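Local coordinates for arabinogalactan endo-1,4-beta-galactosidase (Ignisphaera aggregans, PDB 7OSK), which probably hydrolyses internal beta-1,4-galactosidic bonds of galactan through the family 53 catalytic domain of a longer protein, the part present here, at residues Gly67-Glu72 against Arg77-Ile82; Trp90-Val95 against Ile188-Asn193; Ser138-Asp143 against Gly363-Glu368; Pro371-Asn374 against Asp379-Gly382. All blocks are in the same frame, centred on the assembly; numbering follows the deposited sequence.

Overall arrangement
All four contacts belong to one family 53 catalytic domain, a closed barrel of eight parallel strands. Contact 2 is the most central, its centre about 5 Å from that of the chain, near the C-terminal strand ends, where such barrels have their active site. Contact 3 adjoins it, with centres 15 Å apart. Asn190 ND2 of contact 2 is 3.1 Å from Ala142 O of contact 3, a probable hydrogen bond. Contact 4 supplies Glu373 to the calcium site. It meets contact 3 where Pro371 CD packs 3.7 Å from Trp364 CB. Contact 1 is peripheral. Tyr70 N probably bonds to Gly382 O of contact 4 at 2.9 Å, and Leu80 packs on Ile91 of contact 2.

Contact 1: residues Gly67-Glu72 against Arg77-Ile82; sequences GKYYDE and RDLLDI
Arg77 and Asp71 form a salt bridge, with Arg77 NH1 3.0 Å from Asp71 OD2. The carboxylate oxygen sits at the edge of the guanidinium, in its plane. The nitrogen reaches that oxygen on its anti side, 30° out of the carboxylate plane. The two flat groups are nearly perpendicular, at 89°. Bends at chi2 and chi3 of the arginine bring NH1 round to OD2, and Arg77 CG passes 3.9 Å from Asp71 CG. Both ends have further partners: Arg77 NH2 pairs with Glu85, and Asp71 OD1 accepts from Val75 N.

The backbones are joined next to this bridge. Arg77 N donates to Tyr69 O at 3.2 Å. The reverse link runs through a water, which accepts from Tyr69 N and donates to Arg77 O, each at 2.8 Å.

Apolar packing lies beside these bonds. Leu79 covers one face of the Tyr69 ring. Its CD1 makes a CH-pi contact, 3.9 Å from the ring centroid and 17° off the normal, and Leu79 CD2 lies 3.8 Å from Tyr69 CE2. Tyr69 OH bonds to Thr355 O, and Phe378 meets the same ring edge-to-face. Ile82 CD1 reaches the loop backbone, 3.5 Å from Tyr70 C, and also touches Tyr69 CB.

Asp78 is the N-cap of helix 79-85; its OD1 accepts from Leu80 N. The loop after helix 59-65 thus folds back onto the first turn of an N-capped helix that leads into strand 90-95 of the (beta/alpha)8 barrel.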
loop_
_atom_site.group_PDB
_atom_site.type_symbol
_atom_site.label_atom_id
_atom_site.label_comp_id
_atom_site.label_asym_id
_atom_site.label_seq_id
_atom_site.Cartn_x
_atom_site.Cartn_y
_atom_site.Cartn_z
ATOM N N GLY A 67 -5.710 16.368 13.670
ATOM C CA GLY A 67 -6.279 15.064 13.960
ATOM C C GLY A 67 -5.507 14.333 15.041
ATOM O O GLY A 67 -4.279 14.416 15.098
ATOM N N LYS A 68 -6.233 13.614 15.894
ATOM C CA LYS A 68 -5.643 12.928 17.041
ATOM C C LYS A 68 -5.955 11.434 17.037
ATOM O O LYS A 68 -7.074 11.026 16.725
ATOM C CB LYS A 68 -6.148 13.553 18.346
ATOM C CG LYS A 68 -5.759 15.013 18.536
ATOM C CD LYS A 68 -6.389 15.589 19.799
ATOM C CE LYS A 68 -5.967 17.032 20.035
ATOM N NZ LYS A 68 -4.504 17.159 20.288
ATOM N N TYR A 69 -4.956 10.629 17.394
ATOM C CA TYR A 69 -5.114 9.182 17.509
ATOM C C TYR A 69 -5.058 8.750 18.971
ATOM O O TYR A 69 -4.246 9.258 19.749
ATOM C CB TYR A 69 -4.033 8.453 16.710
ATOM C CG TYR A 69 -4.164 8.618 15.216
ATOM C CD1 TYR A 69 -4.946 7.747 14.468
ATOM C CD2 TYR A 69 -3.508 9.643 14.551
ATOM C CE1 TYR A 69 -5.070 7.893 13.102
ATOM C CE2 TYR A 69 -3.626 9.797 13.185
ATOM C CZ TYR A 69 -4.407 8.920 12.465
ATOM O OH TYR A 69 -4.525 9.072 11.102
ATOM N N TYR A 70 -5.923 7.806 19.334
ATOM C CA TYR A 70 -6.011 7.316 20.706
ATOM C C TYR A 70 -5.804 5.802 20.759
ATOM O O TYR A 70 -6.224 5.075 19.858
ATOM C CB TYR A 70 -7.364 7.692 21.315
ATOM C CG TYR A 70 -7.649 9.177 21.274
ATOM C CD1 TYR A 70 -8.181 9.771 20.139
ATOM C CD2 TYR A 70 -7.382 9.984 22.372
ATOM C CE1 TYR A 70 -8.440 11.126 20.099
ATOM C CE2 TYR A 70 -7.637 11.338 22.338
ATOM C CZ TYR A 70 -8.166 11.904 21.201
ATOM O OH TYR A 70 -8.423 13.256 21.164
ATOM N N ASP A 71 -5.152 5.339 21.822
ATOM C CA ASP A 71 -4.823 3.924 21.973
ATOM C C ASP A 71 -6.046 3.113 22.396
ATOM O O ASP A 71 -7.166 3.625 22.412
ATOM C CB ASP A 71 -3.695 3.752 22.994
ATOM C CG ASP A 71 -4.083 4.234 24.378
ATOM O OD1 ASP A 71 -5.112 4.933 24.495
ATOM O OD2 ASP A 71 -3.360 3.922 25.348
ATOM N N GLU A 72 -5.819 1.849 22.746
ATOM C CA GLU A 72 -6.897 0.946 23.136
ATOM C C GLU A 72 -7.670 1.482 24.339
ATOM O O GLU A 72 -8.878 1.273 24.454
ATOM C CB GLU A 72 -6.335 -0.444 23.450
ATOM C CG GLU A 72 -7.380 -1.490 23.836
ATOM C CD GLU A 72 -8.266 -1.913 22.672
ATOM O OE1 GLU A 72 -8.085 -1.385 21.554
ATOM O OE2 GLU A 72 -9.142 -2.780 22.877
ATOM N N ARG A 77 -2.089 9.322 22.079
ATOM C CA ARG A 77 -0.728 8.811 21.941
ATOM C C ARG A 77 -0.159 9.141 20.566
ATOM O O ARG A 77 -0.882 9.571 19.665
ATOM C CB ARG A 77 -0.691 7.295 22.147
ATOM C CG ARG A 77 -1.240 6.811 23.477
ATOM C CD ARG A 77 -0.141 6.529 24.479
ATOM N NE ARG A 77 0.822 5.554 23.977
ATOM C CZ ARG A 77 0.614 4.240 23.941
ATOM N NH1 ARG A 77 -0.531 3.728 24.375
ATOM N NH2 ARG A 77 1.554 3.437 23.467
ATOM N N ASP A 78 1.143 8.932 20.410
ATOM C CA ASP A 78 1.773 8.994 19.100
ATOM C C ASP A 78 1.265 7.817 18.274
ATOM O O ASP A 78 1.306 6.677 18.733
ATOM C CB ASP A 78 3.297 8.953 19.231
ATOM C CG ASP A 78 4.011 9.317 17.940
ATOM O OD1 ASP A 78 3.486 9.008 16.847
ATOM O OD2 ASP A 78 5.109 9.910 18.023
ATOM N N LEU A 79 0.782 8.098 17.068
ATOM C CA LEU A 79 0.201 7.066 16.210
ATOM C C LEU A 79 1.129 5.867 16.036
ATOM O O LEU A 79 0.703 4.721 16.171
ATOM C CB LEU A 79 -0.146 7.653 14.840
ATOM C CG LEU A 79 -0.541 6.655 13.747
ATOM C CD1 LEU A 79 -1.776 5.861 14.144
ATOM C CD2 LEU A 79 -0.769 7.379 12.437
ATOM N N LEU A 80 2.395 6.137 15.739
ATOM C CA LEU A 80 3.361 5.072 15.502
ATOM C C LEU A 80 3.556 4.210 16.744
ATOM O O LEU A 80 3.827 3.015 16.640
ATOM C CB LEU A 80 4.702 5.656 15.051
ATOM C CG LEU A 80 4.743 6.230 13.633
ATOM C CD1 LEU A 80 6.070 6.926 13.387
ATOM C CD2 LEU A 80 4.509 5.139 12.593
ATOM N N ASP A 81 3.415 4.813 17.921
ATOM C CA ASP A 81 3.499 4.060 19.165
ATOM C C ASP A 81 2.287 3.143 19.306
ATOM O O ASP A 81 2.408 2.018 19.787
ATOM C CB ASP A 81 3.596 4.998 20.374
ATOM C CG ASP A 81 4.940 5.694 20.471
ATOM O OD1 ASP A 81 5.947 5.116 20.013
ATOM O OD2 ASP A 81 4.990 6.816 21.015
ATOM N N ILE A 82 1.123 3.626 18.881
ATOM C CA ILE A 82 -0.096 2.827 18.946
ATOM C C ILE A 82 0.018 1.624 18.013
ATOM O O ILE A 82 -0.384 0.516 18.364
ATOM C CB ILE A 82 -1.345 3.651 18.571
ATOM C CG1 ILE A 82 -1.492 4.848 19.514
ATOM C CG2 ILE A 82 -2.600 2.775 18.624
ATOM C CD1 ILE A 82 -2.639 5.783 19.162
HETATM O O HOH W 1 -2.547 11.513 18.464
#

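Contact 2: residues Trp90-Val95 against Ile188-Asn193; sequences WIRLRV and IGNEIN
Arg92 and Asn190 meet inside a (beta/alpha)8 barrel, the TIM-barrel fold of the family 53 hydrolases. Arg92 points inward from strand 90-95. Asn190 lies in the loop just after strand 185-188. An Asn-Glu pair at this place, here Asn190-Glu191, is consistent with the motif that clan GH-A enzymes carry after their fourth strand, where the glutamate serves as acid/base.

One hydrogen bond joins the segments. Arg92 NH2 donates to Asn190 OD1 at 3.0 Å, but the bond is weak, because its N-H...O angle is only 126°. The oxygen lies at the edge of the guanidinium, near its plane. The amide and guanidinium planes are 38° apart.

Charge pairs anchor the arginine more firmly. NH1 makes salt bridges with Asp55 and Glu292, and NH2 also donates to Gln187. Several bonds thus fix the rotation of the guanidinium.

Side-chain shape brings the groups together. The Arg92 chain is extended from CG to NE, with CG opposite the backbone N (chi1 -180°), and this carries its end into the barrel interior. It meets Asn190 at about a right angle.

The asparagine is held from its other side-chain atom as well. ND2 donates to Ala142 O, which orients the amide and leaves OD1 directed at Arg92 NH2.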
loop_
_atom_site.group_PDB
_atom_site.type_symbol
_atom_site.label_atom_id
_atom_site.label_comp_id
_atom_site.label_asym_id
_atom_site.label_seq_id
_atom_site.Cartn_x
_atom_site.Cartn_y
_atom_site.Cartn_z
ATOM N N TRP A 90 5.732 -2.817 10.062
ATOM C CA TRP A 90 6.065 -2.194 8.783
ATOM C C TRP A 90 5.125 -1.042 8.454
ATOM O O TRP A 90 3.956 -1.047 8.845
ATOM C CB TRP A 90 6.022 -3.225 7.655
ATOM C CG TRP A 90 7.285 -4.001 7.495
ATOM C CD1 TRP A 90 7.730 -5.015 8.289
ATOM C CD2 TRP A 90 8.267 -3.835 6.465
ATOM N NE1 TRP A 90 8.933 -5.489 7.821
ATOM C CE2 TRP A 90 9.283 -4.781 6.701
ATOM C CE3 TRP A 90 8.385 -2.977 5.368
ATOM C CZ2 TRP A 90 10.404 -4.892 5.881
ATOM C CZ3 TRP A 90 9.500 -3.089 4.554
ATOM C CH2 TRP A 90 10.494 -4.040 4.815
ATOM N N ILE A 91 5.655 -0.063 7.725
ATOM C CA ILE A 91 4.895 1.102 7.290
ATOM C C ILE A 91 5.002 1.248 5.776
ATOM O O ILE A 91 6.100 1.229 5.217
ATOM C CB ILE A 91 5.400 2.399 7.967
ATOM C CG1 ILE A 91 5.359 2.269 9.494
ATOM C CG2 ILE A 91 4.580 3.601 7.511
ATOM C CD1 ILE A 91 3.964 2.084 10.073
ATOM N N ARG A 92 3.855 1.392 5.120
ATOM C CA ARG A 92 3.812 1.601 3.676
ATOM C C ARG A 92 3.319 3.008 3.367
ATOM O O ARG A 92 2.298 3.444 3.893
ATOM C CB ARG A 92 2.914 0.560 3.007
ATOM C CG ARG A 92 2.809 0.689 1.496
ATOM C CD ARG A 92 2.001 -0.459 0.910
ATOM N NE ARG A 92 1.891 -0.383 -0.549
ATOM C CZ ARG A 92 0.864 0.150 -1.206
ATOM N NH1 ARG A 92 -0.165 0.671 -0.548
ATOM N NH2 ARG A 92 0.864 0.165 -2.530
ATOM N N LEU A 93 4.060 3.714 2.518
ATOM C CA LEU A 93 3.724 5.087 2.152
ATOM C C LEU A 93 3.804 5.285 0.647
ATOM O O LEU A 93 4.793 4.913 0.017
ATOM C CB LEU A 93 4.666 6.075 2.849
ATOM C CG LEU A 93 4.650 6.108 4.378
ATOM C CD1 LEU A 93 5.796 6.959 4.889
ATOM C CD2 LEU A 93 3.319 6.629 4.896
ATOM N N ARG A 94 2.757 5.871 0.074
ATOM C CA ARG A 94 2.776 6.248 -1.333
ATOM C C ARG A 94 3.405 7.627 -1.475
ATOM O O ARG A 94 3.358 8.433 -0.547
ATOM C CB ARG A 94 1.365 6.239 -1.929
ATOM C CG ARG A 94 0.386 7.177 -1.248
ATOM C CD ARG A 94 -0.947 7.216 -1.979
ATOM N NE ARG A 94 -1.947 7.997 -1.253
ATOM C CZ ARG A 94 -2.719 7.517 -0.281
ATOM N NH1 ARG A 94 -2.616 6.249 0.097
ATOM N NH2 ARG A 94 -3.597 8.308 0.317
ATOM N N VAL A 95 3.996 7.888 -2.637
ATOM C CA VAL A 95 4.631 9.173 -2.909
ATOM C C VAL A 95 4.242 9.679 -4.295
ATOM O O VAL A 95 4.544 9.045 -5.308
ATOM C CB VAL A 95 6.176 9.079 -2.808
ATOM C CG1 VAL A 95 6.829 10.398 -3.204
ATOM C CG2 VAL A 95 6.598 8.684 -1.402
ATOM N N ILE A 188 7.899 -0.080 -7.538
ATOM C CA ILE A 188 7.995 0.614 -8.817
ATOM C C ILE A 188 6.615 0.743 -9.459
ATOM O O ILE A 188 6.175 -0.137 -10.199
ATOM C CB ILE A 188 8.946 -0.121 -9.799
ATOM C CG1 ILE A 188 10.266 -0.497 -9.116
ATOM C CG2 ILE A 188 9.209 0.734 -11.034
ATOM C CD1 ILE A 188 11.075 0.683 -8.611
ATOM N N GLY A 189 5.936 1.849 -9.169
ATOM C CA GLY A 189 4.592 2.069 -9.670
ATOM C C GLY A 189 3.563 1.424 -8.763
ATOM O O GLY A 189 3.905 0.550 -7.966
ATOM N N ASN A 190 2.307 1.853 -8.876
ATOM C CA ASN A 190 1.230 1.281 -8.070
ATOM C C ASN A 190 0.213 0.549 -8.931
ATOM O O ASN A 190 -0.457 1.157 -9.768
ATOM C CB ASN A 190 0.518 2.361 -7.252
ATOM C CG ASN A 190 -0.381 1.773 -6.176
ATOM O OD1 ASN A 190 0.102 1.210 -5.194
ATOM N ND2 ASN A 190 -1.693 1.896 -6.359
ATOM N N GLU A 191 0.095 -0.755 -8.698
ATOM C CA GLU A 191 -0.807 -1.610 -9.459
ATOM C C GLU A 191 -0.604 -1.396 -10.958
ATOM O O GLU A 191 -1.486 -0.898 -11.661
ATOM C CB GLU A 191 -2.258 -1.341 -9.057
ATOM C CG GLU A 191 -2.542 -1.639 -7.593
ATOM C CD GLU A 191 -3.981 -1.376 -7.201
ATOM O OE1 GLU A 191 -4.795 -1.046 -8.086
ATOM O OE2 GLU A 191 -4.300 -1.507 -6.002
ATOM N N ILE A 192 0.575 -1.785 -11.432
ATOM C CA ILE A 192 0.998 -1.519 -12.803
ATOM C C ILE A 192 0.560 -2.634 -13.756
ATOM O O ILE A 192 1.297 -3.011 -14.664
ATOM C CB ILE A 192 2.532 -1.342 -12.876
ATOM C CG1 ILE A 192 3.240 -2.495 -12.160
ATOM C CG2 ILE A 192 2.940 -0.028 -12.233
ATOM C CD1 ILE A 192 4.607 -2.812 -12.718
ATOM N N ASN A 193 -0.646 -3.153 -13.540
ATOM C CA ASN A 193 -1.203 -4.201 -14.390
ATOM C C ASN A 193 -1.186 -3.800 -15.862
ATOM O O ASN A 193 -0.661 -4.524 -16.710
ATOM C CB ASN A 193 -2.638 -4.528 -13.964
ATOM C CG ASN A 193 -2.729 -5.011 -12.527
ATOM O OD1 ASN A 193 -2.048 -4.491 -11.642
ATOM N ND2 ASN A 193 -3.572 -6.013 -12.290
#

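Contact 3: residues Ser138-Asp143 against Gly363-Glu368; sequences SDWWAD and GWKTGE
Trp364 packs against Trp140 and Trp141. Its CB packs on Pro371, and its CG stands between the backbone N and the carbonyl carbon (chi1 82°). Lys365 CB lies over the centre of one indole face. Further out, CE3 comes 3.9 Å from Trp141 NE1. CZ3 at the far rim lies 3.9 Å from Trp140 CH2. The six-membered rings of Trp140 and Trp364 are near parallel at 29°, but slid apart so that they barely overlap. These three tryptophans form an aromatic cluster between the loops that follow strands 130-135 and 346-352, at the C-terminal end of the barrel, where TIM-barrel enzymes have their active sites. A hexane-1,6-diol, probably from the crystallisation liquor, is bound beside Trp141. On the pyrrole side, Trp364 NE1 donates to Glu368 OE1 at 2.8 Å; Glu368 closes the type II turn that begins at Lys365. An alanine at Trp364 would probably leave Trp140 CH2 and Trp141 NE1 without their ring neighbour and set Glu368 OE1 free to shift. The Trp364 carbonyl O takes a weak bond from Trp141 NE1 at 3.4 Å. Lys365 CG touches Trp140 CH2 at 3.5 Å, its chain crossing the indole at about a right angle.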
loop_
_atom_site.group_PDB
_atom_site.type_symbol
_atom_site.label_atom_id
_atom_site.label_comp_id
_atom_site.label_asym_id
_atom_site.label_seq_id
_atom_site.Cartn_x
_atom_site.Cartn_y
_atom_site.Cartn_z
ATOM N N SER A 138 3.192 9.447 -10.523
ATOM C CA SER A 138 2.080 10.268 -10.974
ATOM C C SER A 138 1.940 11.412 -9.980
ATOM O O SER A 138 2.469 11.330 -8.872
ATOM C CB SER A 138 0.792 9.447 -11.057
ATOM O OG SER A 138 -0.310 10.256 -11.433
ATOM N N ASP A 139 1.245 12.478 -10.364
ATOM C CA ASP A 139 1.039 13.601 -9.453
ATOM C C ASP A 139 -0.107 13.306 -8.494
ATOM O O ASP A 139 -0.266 13.987 -7.485
ATOM C CB ASP A 139 0.757 14.895 -10.222
ATOM C CG ASP A 139 2.022 15.554 -10.749
ATOM O OD1 ASP A 139 3.103 15.353 -10.156
ATOM O OD2 ASP A 139 1.935 16.283 -11.758
ATOM N N TRP A 140 -0.908 12.293 -8.806
ATOM C CA TRP A 140 -1.993 11.901 -7.917
ATOM C C TRP A 140 -2.289 10.406 -8.056
ATOM O O TRP A 140 -1.414 9.645 -8.467
ATOM C CB TRP A 140 -3.240 12.741 -8.208
ATOM C CG TRP A 140 -4.071 13.064 -6.988
ATOM C CD1 TRP A 140 -3.618 13.319 -5.724
ATOM C CD2 TRP A 140 -5.499 13.160 -6.927
ATOM N NE1 TRP A 140 -4.675 13.568 -4.881
ATOM C CE2 TRP A 140 -5.841 13.476 -5.596
ATOM C CE3 TRP A 140 -6.523 13.008 -7.867
ATOM C CZ2 TRP A 140 -7.161 13.641 -5.183
ATOM C CZ3 TRP A 140 -7.833 13.171 -7.454
ATOM C CH2 TRP A 140 -8.140 13.485 -6.125
ATOM N N TRP A 141 -3.509 9.995 -7.706
ATOM C CA TRP A 141 -3.881 8.577 -7.665
ATOM C C TRP A 141 -3.514 7.826 -8.940
ATOM O O TRP A 141 -3.736 8.315 -10.049
ATOM C CB TRP A 141 -5.382 8.418 -7.422
ATOM C CG TRP A 141 -5.867 9.025 -6.147
ATOM C CD1 TRP A 141 -6.519 10.210 -6.005
ATOM C CD2 TRP A 141 -5.744 8.476 -4.830
ATOM N NE1 TRP A 141 -6.812 10.438 -4.684
ATOM C CE2 TRP A 141 -6.347 9.385 -3.940
ATOM C CE3 TRP A 141 -5.187 7.300 -4.316
ATOM C CZ2 TRP A 141 -6.406 9.161 -2.568
ATOM C CZ3 TRP A 141 -5.247 7.080 -2.953
ATOM C CH2 TRP A 141 -5.851 8.006 -2.095
ATOM N N ALA A 142 -2.953 6.632 -8.764
ATOM C CA ALA A 142 -2.631 5.759 -9.883
ATOM C C ALA A 142 -3.067 4.326 -9.593
ATOM O O ALA A 142 -2.829 3.796 -8.506
ATOM C CB ALA A 142 -1.143 5.809 -10.189
ATOM N N ASP A 143 -3.724 3.717 -10.574
ATOM C CA ASP A 143 -4.154 2.328 -10.492
ATOM C C ASP A 143 -4.346 1.839 -11.930
ATOM O O ASP A 143 -4.070 2.588 -12.864
ATOM C CB ASP A 143 -5.428 2.209 -9.654
ATOM C CG ASP A 143 -6.562 3.040 -10.199
ATOM O OD1 ASP A 143 -7.120 2.670 -11.252
ATOM O OD2 ASP A 143 -6.901 4.062 -9.565
ATOM N N GLY A 363 -9.997 14.540 3.359
ATOM C CA GLY A 363 -10.793 13.705 2.480
ATOM C C GLY A 363 -9.939 13.056 1.409
ATOM O O GLY A 363 -8.716 13.201 1.403
ATOM N N TRP A 364 -10.587 12.336 0.498
ATOM C CA TRP A 364 -9.892 11.669 -0.598
ATOM C C TRP A 364 -9.493 12.671 -1.675
ATOM O O TRP A 364 -8.710 12.362 -2.574
ATOM C CB TRP A 364 -10.779 10.586 -1.209
ATOM C CG TRP A 364 -11.758 11.131 -2.203
ATOM C CD1 TRP A 364 -12.933 11.771 -1.935
ATOM C CD2 TRP A 364 -11.642 11.088 -3.629
ATOM N NE1 TRP A 364 -13.556 12.130 -3.107
ATOM C CE2 TRP A 364 -12.783 11.721 -4.161
ATOM C CE3 TRP A 364 -10.684 10.575 -4.508
ATOM C CZ2 TRP A 364 -12.991 11.851 -5.528
ATOM C CZ3 TRP A 364 -10.895 10.707 -5.866
ATOM C CH2 TRP A 364 -12.037 11.340 -6.360
ATOM N N LYS A 365 -10.047 13.873 -1.574
ATOM C CA LYS A 365 -9.860 14.907 -2.577
ATOM C C LYS A 365 -10.066 16.258 -1.911
ATOM O O LYS A 365 -10.811 16.361 -0.937
ATOM C CB LYS A 365 -10.843 14.711 -3.736
ATOM C CG LYS A 365 -10.653 15.650 -4.912
ATOM C CD LYS A 365 -11.657 15.342 -6.015
ATOM C CE LYS A 365 -11.456 16.240 -7.224
ATOM N NZ LYS A 365 -12.376 15.894 -8.341
ATOM N N THR A 366 -9.398 17.286 -2.418
ATOM C CA THR A 366 -9.600 18.634 -1.910
ATOM C C THR A 366 -11.065 19.028 -2.073
ATOM O O THR A 366 -11.603 19.019 -3.183
ATOM C CB THR A 366 -8.702 19.652 -2.635
ATOM O OG1 THR A 366 -7.329 19.382 -2.323
ATOM C CG2 THR A 366 -9.040 21.079 -2.212
ATOM N N GLY A 367 -11.707 19.360 -0.958
ATOM C CA GLY A 367 -13.097 19.780 -0.967
ATOM C C GLY A 367 -14.074 18.660 -0.661
ATOM O O GLY A 367 -15.172 18.914 -0.166
ATOM N N GLU A 368 -13.678 17.423 -0.950
ATOM C CA GLU A 368 -14.533 16.266 -0.697
ATOM C C GLU A 368 -14.085 15.538 0.566
ATOM O O GLU A 368 -13.079 15.902 1.176
ATOM C CB GLU A 368 -14.530 15.319 -1.898
ATOM C CG GLU A 368 -15.016 15.983 -3.179
ATOM C CD GLU A 368 -15.285 15.001 -4.302
ATOM O OE1 GLU A 368 -15.568 13.817 -4.017
ATOM O OE2 GLU A 368 -15.223 15.419 -5.478
#

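Contact 4: residues Pro371-Asn374 against Asp379-Gly382; sequences PWEN and DFNG. With CA (calcium ion), chain C.
Phe380 meets the aliphatic part of Glu373, while the carboxylate of that glutamate binds calcium. Phe380 CE1 is 3.3 Å from Glu373 CG and 4.1 Å from its CB. The contact is van der Waals, mainly through CE1. Glu373 O lies at the ring edge, near its plane.

Two torsions shape the glutamate. CG sits between the backbone N and the carbonyl carbon (chi1 75°), and the chain then bends at chi2 (-97°). The methylene groups face Phe380 as a result, and the carboxylate turns to the metal. Both oxygens bind the calcium ion, OE1 at 2.4 Å and OE2 at 2.3 Å. OE2 also accepts from Ser302 N. The carboxylate and phenyl planes are 72° apart.

Phe380 has its CG opposite the carbonyl carbon, and this swings the ring end toward Glu373. Its backbone belongs to a type I turn from Asp379 to Gly382, closed by Gly382 N donating to Asp379 O at 2.9 Å. The ring also touches Ser302. An alanine at Phe380 would probably open a gap beside Glu373 CB and CG, leaving these methylenes less tightly packed.

Asp301, Asp303, Asn307 and the carbonyls of His305 and Asn370 complete the site. The calcium therefore ties the 371-374 loop to the 301-307 loop. Bidentate binding pins both carboxylate oxygens, and the anionic oxygen ligands would probably offset the charge of the metal.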
loop_
_atom_site.group_PDB
_atom_site.type_symbol
_atom_site.label_atom_id
_atom_site.label_comp_id
_atom_site.label_asym_id
_atom_site.label_seq_id
_atom_site.Cartn_x
_atom_site.Cartn_y
_atom_site.Cartn_z
ATOM N N PRO A 371 -14.142 8.381 1.959
ATOM C CA PRO A 371 -14.955 7.230 1.559
ATOM C C PRO A 371 -14.471 5.906 2.153
ATOM O O PRO A 371 -14.881 4.850 1.672
ATOM C CB PRO A 371 -14.785 7.223 0.042
ATOM C CG PRO A 371 -13.351 7.643 -0.137
ATOM C CD PRO A 371 -13.031 8.590 1.013
ATOM N N TRP A 372 -13.628 5.964 3.182
ATOM C CA TRP A 372 -12.894 4.784 3.634
ATOM C C TRP A 372 -12.874 4.606 5.157
ATOM O O TRP A 372 -12.337 3.618 5.660
ATOM C CB TRP A 372 -11.457 4.862 3.111
ATOM C CG TRP A 372 -10.744 3.544 3.058
ATOM C CD1 TRP A 372 -9.887 3.038 3.989
ATOM C CD2 TRP A 372 -10.823 2.568 2.013
ATOM N NE1 TRP A 372 -9.427 1.807 3.591
ATOM C CE2 TRP A 372 -9.989 1.495 2.381
ATOM C CE3 TRP A 372 -11.519 2.496 0.803
ATOM C CZ2 TRP A 372 -9.830 0.366 1.583
ATOM C CZ3 TRP A 372 -11.361 1.372 0.014
ATOM C CH2 TRP A 372 -10.523 0.324 0.408
ATOM N N GLU A 373 -13.470 5.544 5.890
ATOM C CA GLU A 373 -13.299 5.580 7.342
ATOM C C GLU A 373 -13.880 4.345 8.032
ATOM O O GLU A 373 -13.462 3.997 9.138
ATOM C CB GLU A 373 -13.923 6.853 7.938
ATOM C CG GLU A 373 -15.451 6.889 8.035
ATOM C CD GLU A 373 -16.126 7.613 6.881
ATOM O OE1 GLU A 373 -15.457 7.933 5.872
ATOM O OE2 GLU A 373 -17.345 7.863 6.994
ATOM N N ASN A 374 -14.833 3.681 7.384
ATOM C CA ASN A 374 -15.414 2.464 7.940
ATOM C C ASN A 374 -14.558 1.245 7.610
ATOM O O ASN A 374 -14.938 0.116 7.916
ATOM C CB ASN A 374 -16.847 2.252 7.436
ATOM C CG ASN A 374 -16.918 2.004 5.942
ATOM O OD1 ASN A 374 -16.154 2.579 5.168
ATOM N ND2 ASN A 374 -17.848 1.146 5.530
ATOM N N ASP A 379 -11.596 4.120 14.888
ATOM C CA ASP A 379 -12.973 4.579 14.729
ATOM C C ASP A 379 -13.007 6.064 14.375
ATOM O O ASP A 379 -11.963 6.694 14.203
ATOM C CB ASP A 379 -13.804 4.301 15.993
ATOM C CG ASP A 379 -13.268 4.998 17.236
ATOM O OD1 ASP A 379 -12.687 6.100 17.132
ATOM O OD2 ASP A 379 -13.451 4.434 18.336
ATOM N N PHE A 380 -14.211 6.616 14.276
ATOM C CA PHE A 380 -14.394 7.995 13.837
ATOM C C PHE A 380 -13.795 8.980 14.833
ATOM O O PHE A 380 -13.376 10.076 14.461
ATOM C CB PHE A 380 -15.883 8.288 13.632
ATOM C CG PHE A 380 -16.576 7.297 12.736
ATOM C CD1 PHE A 380 -15.865 6.595 11.777
ATOM C CD2 PHE A 380 -17.936 7.062 12.855
ATOM C CE1 PHE A 380 -16.494 5.681 10.954
ATOM C CE2 PHE A 380 -18.573 6.149 12.030
ATOM C CZ PHE A 380 -17.850 5.458 11.081
ATOM N N ASN A 381 -13.751 8.581 16.098
ATOM C CA ASN A 381 -13.180 9.419 17.144
ATOM C C ASN A 381 -11.662 9.261 17.231
ATOM O O ASN A 381 -11.022 9.801 18.134
ATOM C CB ASN A 381 -13.826 9.091 18.489
ATOM C CG ASN A 381 -15.329 9.304 18.478
ATOM O OD1 ASN A 381 -15.829 10.248 17.863
ATOM N ND2 ASN A 381 -16.058 8.422 19.153
ATOM N N GLY A 382 -11.093 8.520 16.285
ATOM C CA GLY A 382 -9.653 8.362 16.199
ATOM C C GLY A 382 -9.106 7.336 17.171
ATOM O O GLY A 382 -7.893 7.191 17.309
HETATM CA CA CA C . -17.458 8.739 4.848
#